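Long-range contacts in isomerase/lactonizing enzyme (Agrobacterium tumefaciens, PDB 1RVK), which is of unknown function but, as a magnesium-binding member of the enolase superfamily, probably abstracts a proton next to a carboxylate to form an enolate intermediate: residues 130-135 and 325-330; 20-25 and 174-179. One frame throughout, in Å; residues are numbered along the deposited sequence.

Contact 1: residues 130-135 and 325-330; sequences KVLAYG and CRWYER
Tyr134 turns the edge of its ring into a face of the Trp327 indole, an edge-to-face pair with planes at 88° and Tyr134 CD2 3.4 Å from Trp327 CG. Tyr134 CB sits over the six-membered part of the same indole face, and Arg326 CG covers the opposite one. Over one face of the Tyr134 ring stands Glu329 CA, a CH-pi contact 4.2 Å from the centroid. The Tyr328 ring meets Ala133 CB at its edge. Behind these groups the strands run parallel, bonded from Tyr328 N to Leu132 O (3.1 Å), Tyr134 N to Tyr328 O and Arg330 N to Tyr134 O. With CG anti to the backbone N (chi1 -176°) and the chain extended, Glu329 passes obliquely across that same face of the phenol, its CD 3.0 Å from Tyr134 OH. The hydroxyl is hydrogen-bonded to Lys169. OE1 of Glu329 is taken by Lys169 and the hydroxyl of Ser136, OE2 by Arg280 and the backbone N of Gly310. This is where the last barrel strand closes on the first in the enolase-type TIM barrel. The buried carboxylate, about 5 Å from the magnesium ion, is held by four partners, which fixes its position beside the phenol.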
loop_
_atom_site.group_PDB
_atom_site.type_symbol
_atom_site.label_atom_id
_atom_site.label_comp_id
_atom_site.label_asym_id
_atom_site.label_seq_id
_atom_site.Cartn_x
_atom_site.Cartn_y
_atom_site.Cartn_z
ATOM N N LYS A 130 7.496 -7.994 -14.779
ATOM C CA LYS A 130 7.012 -6.636 -14.965
ATOM C C LYS A 130 5.504 -6.682 -14.802
ATOM O O LYS A 130 4.886 -7.724 -15.005
ATOM C CB LYS A 130 7.390 -6.090 -16.347
ATOM C CG LYS A 130 6.654 -6.718 -17.518
ATOM C CD LYS A 130 7.016 -5.996 -18.812
ATOM C CE LYS A 130 6.232 -6.538 -19.999
ATOM N NZ LYS A 130 6.600 -5.842 -21.262
ATOM N N VAL A 131 4.913 -5.560 -14.416
ATOM C CA VAL A 131 3.474 -5.513 -14.219
ATOM C C VAL A 131 2.942 -4.108 -14.435
ATOM O O VAL A 131 3.616 -3.123 -14.124
ATOM C CB VAL A 131 3.090 -5.975 -12.792
ATOM C CG1 VAL A 131 3.706 -5.048 -11.756
ATOM C CG2 VAL A 131 1.575 -6.011 -12.645
ATOM N N LEU A 132 1.733 -4.026 -14.976
ATOM C CA LEU A 132 1.099 -2.742 -15.214
ATOM C C LEU A 132 0.849 -2.062 -13.877
ATOM O O LEU A 132 0.524 -2.716 -12.886
ATOM C CB LEU A 132 -0.242 -2.921 -15.929
ATOM C CG LEU A 132 -0.235 -3.385 -17.386
ATOM C CD1 LEU A 132 -1.665 -3.642 -17.832
ATOM C CD2 LEU A 132 0.416 -2.327 -18.268
ATOM N N ALA A 133 1.001 -0.745 -13.857
ATOM C CA ALA A 133 0.763 0.023 -12.646
ATOM C C ALA A 133 -0.255 1.109 -12.950
ATOM O O ALA A 133 -0.325 1.598 -14.080
ATOM C CB ALA A 133 2.066 0.656 -12.163
ATOM N N TYR A 134 -1.071 1.463 -11.962
ATOM C CA TYR A 134 -2.016 2.549 -12.171
ATOM C C TYR A 134 -1.485 3.729 -11.377
ATOM O O TYR A 134 -0.820 3.547 -10.356
ATOM C CB TYR A 134 -3.451 2.174 -11.741
ATOM C CG TYR A 134 -3.704 1.843 -10.274
ATOM C CD1 TYR A 134 -3.823 2.846 -9.308
ATOM C CD2 TYR A 134 -3.910 0.525 -9.873
ATOM C CE1 TYR A 134 -4.149 2.538 -7.976
ATOM C CE2 TYR A 134 -4.233 0.208 -8.561
ATOM C CZ TYR A 134 -4.356 1.209 -7.617
ATOM O OH TYR A 134 -4.700 0.872 -6.327
ATOM N N GLY A 135 -1.730 4.934 -11.876
ATOM C CA GLY A 135 -1.274 6.120 -11.178
ATOM C C GLY A 135 -2.297 6.430 -10.108
ATOM O O GLY A 135 -3.430 6.782 -10.423
ATOM N N CYS A 325 -3.964 -10.407 -9.741
ATOM C CA CYS A 325 -3.890 -9.013 -9.320
ATOM C C CYS A 325 -3.621 -8.241 -10.603
ATOM O O CYS A 325 -2.611 -8.468 -11.264
ATOM C CB CYS A 325 -2.741 -8.812 -8.326
ATOM S SG CYS A 325 -2.519 -7.108 -7.795
ATOM N N ARG A 326 -4.523 -7.337 -10.963
ATOM C CA ARG A 326 -4.362 -6.581 -12.195
ATOM C C ARG A 326 -3.252 -5.535 -12.165
ATOM O O ARG A 326 -2.576 -5.319 -13.175
ATOM C CB ARG A 326 -5.693 -5.913 -12.571
ATOM C CG ARG A 326 -5.704 -5.257 -13.942
ATOM C CD ARG A 326 -7.015 -4.502 -14.187
ATOM N NE ARG A 326 -8.158 -5.387 -14.411
ATOM C CZ ARG A 326 -8.438 -5.965 -15.574
ATOM N NH1 ARG A 326 -9.497 -6.754 -15.689
ATOM N NH2 ARG A 326 -7.663 -5.746 -16.628
ATOM N N TRP A 327 -3.034 -4.907 -11.013
ATOM C CA TRP A 327 -2.032 -3.847 -10.934
ATOM C C TRP A 327 -1.121 -3.779 -9.726
ATOM O O TRP A 327 -1.305 -4.462 -8.721
ATOM C CB TRP A 327 -2.694 -2.468 -10.948
ATOM C CG TRP A 327 -3.900 -2.267 -11.786
ATOM C CD1 TRP A 327 -5.198 -2.525 -11.440
ATOM C CD2 TRP A 327 -3.940 -1.620 -13.055
ATOM N NE1 TRP A 327 -6.048 -2.059 -12.418
ATOM C CE2 TRP A 327 -5.300 -1.500 -13.422
ATOM C CE3 TRP A 327 -2.958 -1.120 -13.920
ATOM C CZ2 TRP A 327 -5.701 -0.899 -14.620
ATOM C CZ3 TRP A 327 -3.356 -0.523 -15.108
ATOM C CH2 TRP A 327 -4.716 -0.417 -15.448
ATOM N N TYR A 328 -0.152 -2.879 -9.860
ATOM C CA TYR A 328 0.761 -2.514 -8.790
ATOM C C TYR A 328 0.300 -1.069 -8.613
ATOM O O TYR A 328 0.080 -0.363 -9.603
ATOM C CB TYR A 328 2.223 -2.529 -9.238
ATOM C CG TYR A 328 3.129 -1.702 -8.345
ATOM C CD1 TYR A 328 3.659 -0.489 -8.790
ATOM C CD2 TYR A 328 3.468 -2.135 -7.061
ATOM C CE1 TYR A 328 4.508 0.267 -7.985
ATOM C CE2 TYR A 328 4.318 -1.384 -6.242
ATOM C CZ TYR A 328 4.837 -0.185 -6.716
ATOM O OH TYR A 328 5.705 0.550 -5.939
ATOM N N GLU A 329 0.113 -0.643 -7.371
ATOM C CA GLU A 329 -0.342 0.716 -7.095
ATOM C C GLU A 329 0.854 1.648 -6.976
ATOM O O GLU A 329 1.617 1.562 -6.017
ATOM C CB GLU A 329 -1.161 0.739 -5.800
ATOM C CG GLU A 329 -1.753 2.096 -5.483
ATOM C CD GLU A 329 -2.754 2.055 -4.348
ATOM O OE1 GLU A 329 -3.360 3.111 -4.076
ATOM O OE2 GLU A 329 -2.937 0.977 -3.733
ATOM N N ARG A 330 1.012 2.540 -7.955
ATOM C CA ARG A 330 2.137 3.471 -7.961
ATOM C C ARG A 330 1.685 4.865 -7.537
ATOM O O ARG A 330 0.925 5.528 -8.244
ATOM C CB ARG A 330 2.762 3.515 -9.361
ATOM C CG ARG A 330 4.226 3.957 -9.401
ATOM C CD ARG A 330 4.867 3.566 -10.737
ATOM N NE ARG A 330 6.317 3.755 -10.745
ATOM C CZ ARG A 330 6.937 4.848 -11.180
ATOM N NH1 ARG A 330 6.241 5.871 -11.659
ATOM N NH2 ARG A 330 8.262 4.921 -11.126
#

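Contact 2: residues 20-25 and 174-179; sequences DSAGHA and MPPVSW
His24 and Met174 are brought together by matching first torsions: each CG lies anti to its own carbonyl carbon, at chi1 -52° and -54°. From there the extended selenomethionine chain crosses the imidazole at about a right angle. Its SE rests over one face, towards the rim, 3.5 Å from His24 CE1; Ala22 O lies over the centre of the opposite face. Pro175 O approaches the ring in its plane, 3.4 Å from His24 CD2. Water 2 lies in that plane too, bonded to His24 NE2 at 2.8 Å and donating to Pro175 O. Asp20 takes another rotamer, with CG between its backbone N and carbonyl carbon (chi1 58°), which sets the carboxylate between the turn and the Pro176 ring. This carboxylate holds the type I turn of residues 20-23 and the residue after it: OD1 accepts His24 N at 2.9 Å, from above the carboxylate plane, and Ala22 N more weakly. Its OD2 lies 3.5 Å from Pro176 CD, on the proline that follows a cis peptide bond, while water 1 spans from OD2 to Met174 O. The contact joins a turn of the N-terminal domain to the loop after barrel strand 167-171. Selenium on imidazole, Pro175 O at its edge and carboxylate against proline are direct touches; the hydrogen-bonded links between the loops pass through the two waters.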
loop_
_atom_site.group_PDB
_atom_site.type_symbol
_atom_site.label_atom_id
_atom_site.label_comp_id
_atom_site.label_asym_id
_atom_site.label_seq_id
_atom_site.Cartn_x
_atom_site.Cartn_y
_atom_site.Cartn_z
ATOM N N ASP A 20 -2.294 15.271 6.791
ATOM C CA ASP A 20 -3.181 16.078 7.624
ATOM C C ASP A 20 -3.578 15.356 8.908
ATOM O O ASP A 20 -3.117 14.248 9.179
ATOM C CB ASP A 20 -4.433 16.515 6.848
ATOM C CG ASP A 20 -5.233 15.351 6.305
ATOM O OD1 ASP A 20 -5.312 14.306 6.982
ATOM O OD2 ASP A 20 -5.803 15.495 5.200
ATOM N N SER A 21 -4.429 15.996 9.702
ATOM C CA SER A 21 -4.859 15.427 10.971
ATOM C C SER A 21 -5.559 14.080 10.858
ATOM O O SER A 21 -5.546 13.296 11.806
ATOM C CB SER A 21 -5.759 16.421 11.704
ATOM O OG SER A 21 -5.020 17.569 12.077
ATOM N N ALA A 22 -6.167 13.810 9.705
ATOM C CA ALA A 22 -6.861 12.543 9.492
ATOM C C ALA A 22 -5.935 11.500 8.868
ATOM O O ALA A 22 -6.342 10.360 8.634
ATOM C CB ALA A 22 -8.086 12.754 8.603
ATOM N N GLY A 23 -4.697 11.898 8.583
ATOM C CA GLY A 23 -3.738 10.968 8.008
ATOM C C GLY A 23 -3.651 10.924 6.492
ATOM O O GLY A 23 -2.998 10.037 5.941
ATOM N N HIS A 24 -4.294 11.864 5.806
ATOM C CA HIS A 24 -4.254 11.883 4.343
ATOM C C HIS A 24 -3.042 12.671 3.854
ATOM O O HIS A 24 -2.729 13.736 4.390
ATOM C CB HIS A 24 -5.544 12.498 3.785
ATOM C CG HIS A 24 -6.790 11.873 4.332
ATOM N ND1 HIS A 24 -7.020 10.515 4.289
ATOM C CD2 HIS A 24 -7.862 12.417 4.957
ATOM C CE1 HIS A 24 -8.178 10.249 4.868
ATOM N NE2 HIS A 24 -8.710 11.386 5.280
ATOM N N ALA A 25 -2.364 12.144 2.835
ATOM C CA ALA A 25 -1.165 12.783 2.292
ATOM C C ALA A 25 -1.456 13.973 1.386
ATOM O O ALA A 25 -2.429 13.977 0.634
ATOM C CB ALA A 25 -0.329 11.755 1.535
HETATM N N MSE A 174 -11.489 14.865 1.167
HETATM C CA MSE A 174 -11.857 14.371 2.486
HETATM C C MSE A 174 -11.485 15.386 3.564
HETATM O O MSE A 174 -10.539 16.158 3.401
HETATM C CB MSE A 174 -11.122 13.056 2.766
HETATM C CG MSE A 174 -11.320 11.990 1.698
HETATM SE SE MSE A 174 -10.382 10.354 2.127
HETATM C CE MSE A 174 -10.249 9.623 0.348
ATOM N N PRO A 175 -12.233 15.412 4.678
ATOM C CA PRO A 175 -11.854 16.382 5.710
ATOM C C PRO A 175 -10.431 16.044 6.169
ATOM O O PRO A 175 -9.987 14.904 6.035
ATOM C CB PRO A 175 -12.908 16.166 6.798
ATOM C CG PRO A 175 -13.363 14.750 6.578
ATOM C CD PRO A 175 -13.417 14.637 5.078
ATOM N N PRO A 176 -9.706 17.017 6.741
ATOM C CA PRO A 176 -10.083 18.401 7.035
ATOM C C PRO A 176 -10.310 19.395 5.890
ATOM O O PRO A 176 -10.328 20.602 6.133
ATOM C CB PRO A 176 -8.979 18.855 7.986
ATOM C CG PRO A 176 -7.793 18.123 7.474
ATOM C CD PRO A 176 -8.344 16.738 7.230
ATOM N N VAL A 177 -10.471 18.926 4.654
ATOM C CA VAL A 177 -10.753 19.870 3.571
ATOM C C VAL A 177 -12.063 20.530 3.988
ATOM O O VAL A 177 -13.071 19.856 4.196
ATOM C CB VAL A 177 -10.933 19.173 2.199
ATOM C CG1 VAL A 177 -11.634 20.117 1.217
ATOM C CG2 VAL A 177 -9.573 18.783 1.633
ATOM N N SER A 178 -12.023 21.850 4.131
ATOM C CA SER A 178 -13.161 22.658 4.564
ATOM C C SER A 178 -14.574 22.160 4.269
ATOM O O SER A 178 -15.355 21.904 5.185
ATOM C CB SER A 178 -13.018 24.076 4.001
ATOM O OG SER A 178 -11.802 24.668 4.423
ATOM N N TRP A 179 -14.898 22.034 2.989
ATOM C CA TRP A 179 -16.231 21.626 2.560
ATOM C C TRP A 179 -16.474 20.124 2.386
ATOM O O TRP A 179 -17.610 19.702 2.164
ATOM C CB TRP A 179 -16.552 22.326 1.240
ATOM C CG TRP A 179 -15.490 22.096 0.203
ATOM C CD1 TRP A 179 -14.411 22.891 -0.063
ATOM C CD2 TRP A 179 -15.373 20.961 -0.662
ATOM N NE1 TRP A 179 -13.631 22.322 -1.042
ATOM C CE2 TRP A 179 -14.199 21.136 -1.427
ATOM C CE3 TRP A 179 -16.147 19.811 -0.864
ATOM C CZ2 TRP A 179 -13.782 20.204 -2.382
ATOM C CZ3 TRP A 179 -15.730 18.883 -1.816
ATOM C CH2 TRP A 179 -14.558 19.089 -2.562
HETATM O O HOH W 1 -7.798 16.333 3.584
HETATM O O HOH W 2 -11.130 12.278 6.288
#

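How the contacts relate
Contact 1 lies deeper, about 12 Å from the centre of the chain, and contact 2 about 19 Å from it; their centres are 26 Å apart and their nearest atoms about 10 Å, without touching. Along the chain the segments alternate: 20-25, 130-135, 174-179, 325-330. Strand 167-171, which leads towards loop 174-179, pairs directly with strand 130-137 of contact 1, so the barrel sheet connects the two. Contact 1 closes that barrel within itself, whereas contact 2 brings the N-terminal domain against it. Both lie near the magnesium ion held by Asp206, Glu232 and Glu258, consistent with an active site at the mouth of the barrel, partly covered by the N-terminal domain, as in relatives.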